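Putative methylthioribose-1-phosphate isomerase (Pyrococcus horikoshii OT3, PDB 6A34) probably catalyses the isomerisation of 5-methylthioribose 1-phosphate, an aldose phosphate, to the ketose 5-methylthioribulose 1-phosphate in the methionine salvage pathway. Local coordinates at residues 11-16 with 34-39; 15-20 with 24-29; 178-183 with 213-218. All coordinates share one frame; numbering follows the deposited sequence.

Contact 1 (11-16 with 34-39)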
loop_
_atom_site.group_PDB
_atom_site.type_symbol
_atom_site.label_atom_id
_atom_site.label_comp_id
_atom_site.label_asym_id
_atom_site.label_seq_id
_atom_site.Cartn_x
_atom_site.Cartn_y
_atom_site.Cartn_z
ATOM N N THR A 11 -29.258 2.449 -1.876
ATOM C CA THR A 11 -28.557 1.331 -1.246
ATOM C C THR A 11 -29.566 0.271 -0.806
ATOM O O THR A 11 -30.709 0.587 -0.549
ATOM C CB THR A 11 -27.758 1.778 -0.017
ATOM O OG1 THR A 11 -26.920 0.687 0.383
ATOM C CG2 THR A 11 -28.653 2.200 1.131
ATOM N N LYS A 12 -29.089 -0.965 -0.685
ATOM C CA LYS A 12 -29.865 -2.064 -0.151
ATOM C C LYS A 12 -29.477 -2.327 1.308
ATOM O O LYS A 12 -30.077 -3.140 1.964
ATOM C CB LYS A 12 -29.632 -3.329 -0.975
ATOM C CG LYS A 12 -30.258 -3.328 -2.361
ATOM C CD LYS A 12 -29.722 -4.460 -3.242
ATOM C CE LYS A 12 -29.972 -4.224 -4.719
ATOM N NZ LYS A 12 -28.765 -4.499 -5.539
ATOM N N LEU A 13 -28.452 -1.628 1.788
ATOM C CA LEU A 13 -27.978 -1.768 3.131
ATOM C C LEU A 13 -28.959 -1.098 4.084
ATOM O O LEU A 13 -29.485 -0.022 3.777
ATOM C CB LEU A 13 -26.602 -1.099 3.267
ATOM C CG LEU A 13 -25.427 -1.827 2.615
ATOM C CD1 LEU A 13 -24.183 -0.956 2.639
ATOM C CD2 LEU A 13 -25.140 -3.162 3.283
ATOM N N PRO A 14 -29.127 -1.655 5.305
ATOM C CA PRO A 14 -29.773 -0.934 6.398
ATOM C C PRO A 14 -28.846 0.179 6.893
ATOM O O PRO A 14 -27.647 0.196 6.551
ATOM C CB PRO A 14 -29.876 -1.975 7.520
ATOM C CG PRO A 14 -28.639 -2.819 7.288
ATOM C CD PRO A 14 -28.509 -2.903 5.776
ATOM N N ARG A 15 -29.404 1.082 7.701
ATOM C CA ARG A 15 -28.630 2.067 8.390
ATOM C C ARG A 15 -27.546 1.341 9.199
ATOM O O ARG A 15 -27.729 0.218 9.648
ATOM C CB ARG A 15 -29.547 2.983 9.206
ATOM C CG ARG A 15 -30.053 4.167 8.402
ATOM C CD ARG A 15 -31.426 4.750 8.630
ATOM N NE ARG A 15 -31.306 5.908 9.473
ATOM C CZ ARG A 15 -32.020 7.036 9.462
ATOM N NH1 ARG A 15 -31.997 7.752 10.562
ATOM N NH2 ARG A 15 -32.682 7.495 8.417
ATOM N N THR A 16 -26.389 1.993 9.282
ATOM C CA THR A 16 -25.217 1.540 10.023
ATOM C C THR A 16 -25.570 1.382 11.503
ATOM O O THR A 16 -25.056 0.509 12.170
ATOM C CB THR A 16 -24.064 2.541 9.845
ATOM O OG1 THR A 16 -23.742 2.568 8.453
ATOM C CG2 THR A 16 -22.851 2.216 10.683
ATOM N N LYS A 34 -16.085 -10.914 6.040
ATOM C CA LYS A 34 -16.359 -12.354 6.125
ATOM C C LYS A 34 -17.866 -12.577 6.318
ATOM O O LYS A 34 -18.501 -13.326 5.564
ATOM C CB LYS A 34 -15.483 -12.919 7.249
ATOM C CG LYS A 34 -15.455 -14.433 7.410
ATOM C CD LYS A 34 -14.741 -14.846 8.693
ATOM C CE LYS A 34 -14.113 -16.222 8.645
ATOM N NZ LYS A 34 -15.129 -17.299 8.583
ATOM N N GLU A 35 -18.445 -11.871 7.294
ATOM C CA GLU A 35 -19.837 -12.054 7.722
ATOM C C GLU A 35 -20.512 -10.690 7.898
ATOM O O GLU A 35 -19.938 -9.776 8.503
ATOM C CB GLU A 35 -19.901 -12.802 9.054
ATOM C CG GLU A 35 -21.315 -13.126 9.511
ATOM C CD GLU A 35 -21.430 -13.703 10.921
ATOM O OE1 GLU A 35 -20.379 -13.942 11.537
ATOM O OE2 GLU A 35 -22.577 -13.902 11.400
ATOM N N PHE A 36 -21.753 -10.601 7.404
ATOM C CA PHE A 36 -22.652 -9.461 7.552
ATOM C C PHE A 36 -23.696 -9.762 8.642
ATOM O O PHE A 36 -24.564 -10.582 8.443
ATOM C CB PHE A 36 -23.329 -9.181 6.206
ATOM C CG PHE A 36 -24.312 -8.041 6.204
ATOM C CD1 PHE A 36 -24.158 -6.954 7.053
ATOM C CD2 PHE A 36 -25.393 -8.044 5.338
ATOM C CE1 PHE A 36 -25.063 -5.902 7.032
ATOM C CE2 PHE A 36 -26.298 -6.993 5.325
ATOM C CZ PHE A 36 -26.120 -5.914 6.160
ATOM N N LYS A 37 -23.641 -9.027 9.757
ATOM C CA LYS A 37 -24.502 -9.260 10.891
ATOM C C LYS A 37 -24.871 -7.942 11.576
ATOM O O LYS A 37 -24.014 -7.083 11.835
ATOM C CB LYS A 37 -23.810 -10.152 11.916
ATOM C CG LYS A 37 -24.727 -10.743 12.976
ATOM C CD LYS A 37 -23.990 -11.683 13.900
ATOM C CE LYS A 37 -24.794 -12.104 15.109
ATOM N NZ LYS A 37 -24.841 -13.583 15.210
ATOM N N VAL A 38 -26.165 -7.824 11.880
ATOM C CA VAL A 38 -26.742 -6.730 12.623
ATOM C C VAL A 38 -26.916 -7.162 14.080
ATOM O O VAL A 38 -27.729 -8.021 14.366
ATOM C CB VAL A 38 -28.083 -6.311 12.000
ATOM C CG1 VAL A 38 -28.620 -5.058 12.670
ATOM C CG2 VAL A 38 -27.957 -6.115 10.497
ATOM N N GLU A 39 -26.105 -6.591 14.971
ATOM C CA GLU A 39 -26.203 -6.817 16.397
ATOM C C GLU A 39 -27.416 -6.033 16.921
ATOM O O GLU A 39 -27.780 -5.014 16.328
ATOM C CB GLU A 39 -24.938 -6.363 17.133
ATOM C CG GLU A 39 -23.668 -7.123 16.776
ATOM C CD GLU A 39 -23.695 -8.644 16.876
ATOM O OE1 GLU A 39 -24.625 -9.197 17.522
ATOM O OE2 GLU A 39 -22.783 -9.271 16.284
#

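Contact 2 (15-20 with 24-29)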
loop_
_atom_site.group_PDB
_atom_site.type_symbol
_atom_site.label_atom_id
_atom_site.label_comp_id
_atom_site.label_asym_id
_atom_site.label_seq_id
_atom_site.Cartn_x
_atom_site.Cartn_y
_atom_site.Cartn_z
ATOM N N ARG A 15 -29.404 1.082 7.701
ATOM C CA ARG A 15 -28.630 2.067 8.390
ATOM C C ARG A 15 -27.546 1.341 9.199
ATOM O O ARG A 15 -27.729 0.218 9.648
ATOM C CB ARG A 15 -29.547 2.983 9.206
ATOM C CG ARG A 15 -30.053 4.167 8.402
ATOM C CD ARG A 15 -31.426 4.750 8.630
ATOM N NE ARG A 15 -31.306 5.908 9.473
ATOM C CZ ARG A 15 -32.020 7.036 9.462
ATOM N NH1 ARG A 15 -31.997 7.752 10.562
ATOM N NH2 ARG A 15 -32.682 7.495 8.417
ATOM N N THR A 16 -26.389 1.993 9.282
ATOM C CA THR A 16 -25.217 1.540 10.023
ATOM C C THR A 16 -25.570 1.382 11.503
ATOM O O THR A 16 -25.056 0.509 12.170
ATOM C CB THR A 16 -24.064 2.541 9.845
ATOM O OG1 THR A 16 -23.742 2.568 8.453
ATOM C CG2 THR A 16 -22.851 2.216 10.683
ATOM N N VAL A 17 -26.421 2.286 11.980
ATOM C CA VAL A 17 -26.965 2.323 13.319
ATOM C C VAL A 17 -28.430 2.744 13.172
ATOM O O VAL A 17 -28.699 3.754 12.468
ATOM C CB VAL A 17 -26.226 3.329 14.228
ATOM C CG1 VAL A 17 -26.719 3.266 15.663
ATOM C CG2 VAL A 17 -24.724 3.151 14.201
ATOM N N GLU A 18 -29.325 2.028 13.876
ATOM C CA GLU A 18 -30.803 2.237 13.858
ATOM C C GLU A 18 -31.334 2.085 15.304
ATOM O O GLU A 18 -30.750 1.351 16.141
ATOM C CB GLU A 18 -31.452 1.202 12.930
ATOM C CG GLU A 18 -32.496 1.721 11.955
ATOM C CD GLU A 18 -32.766 0.686 10.861
ATOM O OE1 GLU A 18 -32.990 -0.488 11.239
ATOM O OE2 GLU A 18 -32.661 1.015 9.632
ATOM N N TYR A 19 -32.424 2.795 15.617
ATOM C CA TYR A 19 -33.119 2.627 16.907
ATOM C C TYR A 19 -34.584 2.282 16.647
ATOM O O TYR A 19 -35.267 3.024 15.952
ATOM C CB TYR A 19 -33.000 3.874 17.778
ATOM C CG TYR A 19 -33.605 3.732 19.148
ATOM C CD1 TYR A 19 -33.024 2.905 20.093
ATOM C CD2 TYR A 19 -34.745 4.430 19.510
ATOM C CE1 TYR A 19 -33.574 2.747 21.349
ATOM C CE2 TYR A 19 -35.289 4.314 20.781
ATOM C CZ TYR A 19 -34.703 3.466 21.700
ATOM O OH TYR A 19 -35.224 3.329 22.947
ATOM N N LYS A 20 -35.027 1.148 17.207
ATOM C CA LYS A 20 -36.344 0.554 16.916
ATOM C C LYS A 20 -36.718 -0.337 18.103
ATOM O O LYS A 20 -35.864 -1.041 18.605
ATOM C CB LYS A 20 -36.230 -0.226 15.594
ATOM C CG LYS A 20 -37.516 -0.812 15.027
ATOM C CD LYS A 20 -37.334 -1.565 13.694
ATOM C CE LYS A 20 -36.521 -2.853 13.760
ATOM N NZ LYS A 20 -35.195 -2.742 13.095
ATOM N N VAL A 24 -31.022 -0.674 20.101
ATOM C CA VAL A 24 -30.063 -0.107 19.169
ATOM C C VAL A 24 -29.523 -1.233 18.287
ATOM O O VAL A 24 -29.038 -2.241 18.788
ATOM C CB VAL A 24 -28.928 0.634 19.892
ATOM C CG1 VAL A 24 -27.938 1.229 18.904
ATOM C CG2 VAL A 24 -29.463 1.718 20.809
ATOM N N TYR A 25 -29.643 -1.067 16.972
ATOM C CA TYR A 25 -29.159 -2.069 16.002
ATOM C C TYR A 25 -27.959 -1.508 15.234
ATOM O O TYR A 25 -28.065 -0.446 14.705
ATOM C CB TYR A 25 -30.257 -2.438 15.002
ATOM C CG TYR A 25 -31.490 -3.108 15.572
ATOM C CD1 TYR A 25 -32.455 -2.381 16.258
ATOM C CD2 TYR A 25 -31.743 -4.456 15.355
ATOM C CE1 TYR A 25 -33.608 -2.977 16.749
ATOM C CE2 TYR A 25 -32.892 -5.068 15.838
ATOM C CZ TYR A 25 -33.837 -4.328 16.537
ATOM O OH TYR A 25 -34.976 -4.918 17.019
ATOM N N MET A 26 -26.855 -2.269 15.157
ATOM C CA MET A 26 -25.605 -1.850 14.507
ATOM C C MET A 26 -25.108 -2.956 13.571
ATOM O O MET A 26 -24.984 -4.137 13.968
ATOM C CB MET A 26 -24.483 -1.581 15.512
ATOM C CG MET A 26 -24.839 -0.615 16.595
ATOM S SD MET A 26 -23.406 -0.327 17.629
ATOM C CE MET A 26 -24.094 0.634 18.978
ATOM N N ILE A 27 -24.787 -2.570 12.336
ATOM C CA ILE A 27 -23.987 -3.433 11.511
ATOM C C ILE A 27 -22.708 -3.740 12.295
ATOM O O ILE A 27 -22.163 -2.846 12.919
ATOM C CB ILE A 27 -23.687 -2.794 10.148
ATOM C CG1 ILE A 27 -24.965 -2.650 9.328
ATOM C CG2 ILE A 27 -22.623 -3.606 9.406
ATOM C CD1 ILE A 27 -24.783 -1.826 8.078
ATOM N N ASN A 28 -22.294 -5.014 12.320
ATOM C CA ASN A 28 -21.096 -5.408 13.034
ATOM C C ASN A 28 -19.903 -5.282 12.089
ATOM O O ASN A 28 -19.607 -6.206 11.306
ATOM C CB ASN A 28 -21.151 -6.828 13.597
ATOM C CG ASN A 28 -20.048 -7.061 14.605
ATOM O OD1 ASN A 28 -18.938 -6.546 14.445
ATOM N ND2 ASN A 28 -20.371 -7.754 15.685
ATOM N N GLN A 29 -19.208 -4.153 12.205
ATOM C CA GLN A 29 -18.126 -3.797 11.288
ATOM C C GLN A 29 -16.847 -4.565 11.661
ATOM O O GLN A 29 -15.899 -4.540 10.881
ATOM C CB GLN A 29 -17.928 -2.275 11.273
ATOM C CG GLN A 29 -19.167 -1.502 10.800
ATOM C CD GLN A 29 -18.881 -0.076 10.380
ATOM O OE1 GLN A 29 -17.890 0.188 9.701
ATOM N NE2 GLN A 29 -19.746 0.855 10.780
HETATM O O HOH W 1 -22.035 -0.178 12.747
#

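Contact 3 (178-183 with 213-218)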
loop_
_atom_site.group_PDB
_atom_site.type_symbol
_atom_site.label_atom_id
_atom_site.label_comp_id
_atom_site.label_asym_id
_atom_site.label_seq_id
_atom_site.Cartn_x
_atom_site.Cartn_y
_atom_site.Cartn_z
ATOM N N GLY A 178 -23.117 7.308 3.015
ATOM C CA GLY A 178 -21.723 7.717 2.942
ATOM C C GLY A 178 -21.582 9.142 2.466
ATOM O O GLY A 178 -22.566 9.767 2.128
ATOM N N THR A 179 -20.344 9.648 2.484
ATOM C CA THR A 179 -20.012 10.919 1.873
ATOM C C THR A 179 -19.638 10.618 0.426
ATOM O O THR A 179 -20.422 10.878 -0.524
ATOM C CB THR A 179 -18.996 11.690 2.731
ATOM O OG1 THR A 179 -17.776 10.973 2.945
ATOM C CG2 THR A 179 -19.584 12.016 4.088
ATOM N N VAL A 180 -18.445 10.040 0.256
ATOM C CA VAL A 180 -18.072 9.499 -1.027
ATOM C C VAL A 180 -19.196 8.536 -1.452
ATOM O O VAL A 180 -19.680 8.543 -2.589
ATOM C CB VAL A 180 -16.699 8.780 -0.972
ATOM C CG1 VAL A 180 -16.441 7.977 -2.243
ATOM C CG2 VAL A 180 -15.540 9.731 -0.730
ATOM N N GLY A 181 -19.616 7.692 -0.522
ATOM C CA GLY A 181 -20.574 6.614 -0.849
ATOM C C GLY A 181 -21.868 7.143 -1.463
ATOM O O GLY A 181 -22.421 6.539 -2.358
ATOM N N SER A 182 -22.339 8.296 -0.993
ATOM C CA SER A 182 -23.552 8.890 -1.519
ATOM C C SER A 182 -23.341 9.324 -2.960
ATOM O O SER A 182 -24.194 9.117 -3.807
ATOM C CB SER A 182 -24.022 10.038 -0.692
ATOM O OG SER A 182 -25.354 10.341 -1.052
ATOM N N VAL A 183 -22.175 9.896 -3.230
ATOM C CA VAL A 183 -21.903 10.450 -4.554
ATOM C C VAL A 183 -21.879 9.310 -5.562
ATOM O O VAL A 183 -22.504 9.412 -6.595
ATOM C CB VAL A 183 -20.592 11.258 -4.584
ATOM C CG1 VAL A 183 -20.174 11.613 -5.993
ATOM C CG2 VAL A 183 -20.729 12.521 -3.754
ATOM N N TRP A 213 -16.673 -4.317 0.166
ATOM C CA TRP A 213 -17.819 -5.040 0.608
ATOM C C TRP A 213 -19.115 -4.257 0.335
ATOM O O TRP A 213 -19.963 -4.752 -0.377
ATOM C CB TRP A 213 -17.670 -5.405 2.084
ATOM C CG TRP A 213 -18.842 -6.205 2.528
ATOM C CD1 TRP A 213 -19.002 -7.546 2.378
ATOM C CD2 TRP A 213 -20.074 -5.698 3.064
ATOM N NE1 TRP A 213 -20.246 -7.908 2.804
ATOM C CE2 TRP A 213 -20.925 -6.809 3.247
ATOM C CE3 TRP A 213 -20.541 -4.427 3.417
ATOM C CZ2 TRP A 213 -22.219 -6.690 3.759
ATOM C CZ3 TRP A 213 -21.814 -4.311 3.948
ATOM C CH2 TRP A 213 -22.642 -5.426 4.107
ATOM N N GLU A 214 -19.256 -3.041 0.873
ATOM C CA GLU A 214 -20.538 -2.312 0.754
ATOM C C GLU A 214 -20.833 -1.932 -0.699
ATOM O O GLU A 214 -21.990 -1.938 -1.074
ATOM C CB GLU A 214 -20.641 -1.083 1.658
ATOM C CG GLU A 214 -19.527 -0.049 1.534
ATOM C CD GLU A 214 -19.947 1.279 2.153
ATOM O OE1 GLU A 214 -20.894 1.876 1.607
ATOM O OE2 GLU A 214 -19.414 1.666 3.238
ATOM N N TYR A 215 -19.813 -1.566 -1.497
ATOM C CA TYR A 215 -20.103 -1.098 -2.843
ATOM C C TYR A 215 -20.453 -2.306 -3.705
ATOM O O TYR A 215 -21.303 -2.216 -4.620
ATOM C CB TYR A 215 -18.964 -0.257 -3.430
ATOM C CG TYR A 215 -18.711 1.054 -2.721
ATOM C CD1 TYR A 215 -19.760 1.886 -2.357
ATOM C CD2 TYR A 215 -17.427 1.458 -2.381
ATOM C CE1 TYR A 215 -19.544 3.088 -1.702
ATOM C CE2 TYR A 215 -17.196 2.659 -1.730
ATOM C CZ TYR A 215 -18.257 3.482 -1.385
ATOM O OH TYR A 215 -18.057 4.660 -0.713
ATOM N N SER A 216 -19.793 -3.427 -3.416
ATOM C CA SER A 216 -20.153 -4.679 -4.048
ATOM C C SER A 216 -21.582 -5.103 -3.642
ATOM O O SER A 216 -22.400 -5.397 -4.483
ATOM C CB SER A 216 -19.150 -5.753 -3.771
ATOM O OG SER A 216 -19.389 -6.817 -4.666
ATOM N N TYR A 217 -21.886 -5.097 -2.349
ATOM C CA TYR A 217 -23.209 -5.410 -1.863
ATOM C C TYR A 217 -24.288 -4.693 -2.678
ATOM O O TYR A 217 -25.312 -5.298 -3.000
ATOM C CB TYR A 217 -23.354 -5.040 -0.388
ATOM C CG TYR A 217 -24.577 -5.618 0.281
ATOM C CD1 TYR A 217 -25.769 -4.920 0.282
ATOM C CD2 TYR A 217 -24.544 -6.840 0.930
ATOM C CE1 TYR A 217 -26.899 -5.409 0.906
ATOM C CE2 TYR A 217 -25.669 -7.349 1.563
ATOM C CZ TYR A 217 -26.859 -6.630 1.546
ATOM O OH TYR A 217 -27.998 -7.069 2.169
ATOM N N ASP A 218 -24.045 -3.433 -3.048
ATOM C CA ASP A 218 -25.021 -2.653 -3.753
ATOM C C ASP A 218 -24.900 -2.816 -5.262
ATOM O O ASP A 218 -25.616 -2.134 -5.997
ATOM C CB ASP A 218 -24.944 -1.183 -3.337
ATOM C CG ASP A 218 -25.719 -0.881 -2.066
ATOM O OD1 ASP A 218 -26.662 -1.659 -1.773
ATOM O OD2 ASP A 218 -25.393 0.142 -1.378
#

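Contact 1 (11-16 with 34-39)
Phe-36 reaches across to Pro-14 and Leu-13 with the far end of its ring, and CZ is the atom that meets both. The Phe-36 and Pro-14 side chains advance from opposite directions: Pro-14 CD lies in the plane of the aromatic ring, at its edge, 3.9 Å from Phe-36 CZ. The proline ring thus abuts the rim of the benzene ring and does not stack on it. Leu-13 comes in at a slant, and its CD2 methyl stands 4.1 Å from Phe-36 CZ. Having CG anti to the backbone N (chi1 179°) carries the phenyl group away from its own backbone, far enough to bridge two chains whose nearest CA atoms, those of Leu-13 and Phe-36, are 10.3 Å apart. No hydrogen bond spans this gap; the contact is purely apolar, which suits leucine, proline and phenylalanine. Leu-13 is steadied from its own side by an ST turn, in which its N donates to Thr-11 OG1 at 3.1 Å and a nearly straight 165°. Helix 206-217 adds Trp-213, edge-to-face with Phe-36, and Tyr-217, while Ile-27 touches both Pro-14 and Phe-36. The result is a small aromatic and aliphatic cluster at a domain border, where the loop leading into the N-terminal three-stranded sheet and the residues just before that sheet's third strand pack on a helix of the Rossmann-like domain.

Contact 2 (15-20 with 24-29)
Glu-18 and Tyr-25 form the hydrogen-bonded pair of an antiparallel hairpin: Tyr-25 N donates to Glu-18 O at 2.8 Å and 174°, and Glu-18 N returns a bond to Tyr-25 O of 2.9 Å. Beyond the next pair, Ile-27 N reaches Thr-16 O at 3.1 Å. There a water sits 2.7 Å from Ile-27 O and accepts from Gln-29 NE2, while Gln-29 OE1 bonds Arg-57, predicted to bind substrate. Lys-20 bends at chi3 (67°) and brings NZ back over the Tyr-25 ring, 4.0 Å from its centroid and 12° off the normal, a cation-pi contact; Glu-18 OE1 is a long salt-bridge partner. An alanine in place of Tyr-25 would probably leave the Lys-20 ammonium without its aromatic seat and freer to swing. On the other face, Val-24 CG2 meets the edge of the Tyr-19 ring, 3.8 Å from CD1, and Val-24 CG1 touches Val-17 CG1. Beta-branched and aromatic residues suit these extended positions; helices 44-52 and 59-76 cover Val-24 and Met-26, and the second also meets Tyr-19. The chemistry therefore divides the hairpin: one face is buried and largely apolar, its Tyr-19 hydroxyl bonded to Glu-75, and the other carries charge over an aromatic ring.

Contact 3 (178-183 with 213-218)
Glu-214 lies beside Tyr-215, the residue that meets Gly-181, and its carboxylate is gripped by four donors: OE1 takes Arg-185 NH2 in a salt bridge and Ser-171 N, while OE2 takes Leu-172 N and Asn-168 ND2. Glutamate suits this buried place because each oxygen can serve two donors. Its CD stands 4.3 Å above the plane of the Tyr-215 ring, displaced toward the rim. Tyr-215 itself makes the contact between the helices. With CG anti to the carbonyl carbon (chi1 -65°), the ring is directed at helix 180-189 and meets Gly-181 CA edge-on, with its hydroxyl leading: Tyr-215 OH is 3.2 Å from Gly-181 CA. The same oxygen is 3.4 Å from Gly-181 N, but the angle there is too poor for a hydrogen bond. Glycine fits because a side-chain carbon on Gly-181 would come tight against that hydroxyl. Val-180 CG1 flanks the phenol end, 4.0 Å from Tyr-215 OH, the two side chains crossing at about a right angle. Leu-196 and Leu-198 of strand 193-199 also pack on Tyr-215, and Trp-213, on the same helix, packs on Pro-314 of the second subunit. Direct polar bonding between the two segments is thus absent: they meet through a tyrosine edge fitted to a bare glycine, while Arg-185, further along helix 180-189, supplies the charge link by pairing with both Glu-214 and Asp-218.

Overall arrangement
From the N terminus, the chain passes through 11-16 and enters strand 17-20. Contact 2 closes the tight hairpin to 24-29, and contact 1 closes the wider loop to 34-39. The hairpin therefore nests within contact 1, the two sharing Arg-15 and Thr-16. Strand 23-27 also pairs with strand 38-41, binding both contacts into one three-stranded sheet. Contact 3 follows in series, bringing together helices 180-189 and 206-217, which precede and follow strand 193-199 of the large sheet. It does not touch contact 2, but it meets contact 1 through Asp-218, which receives Lys-12 N, and through Trp-213. Contact 1 thus forms part of the joint between the N-terminal sheet and the Rossmann-like domain.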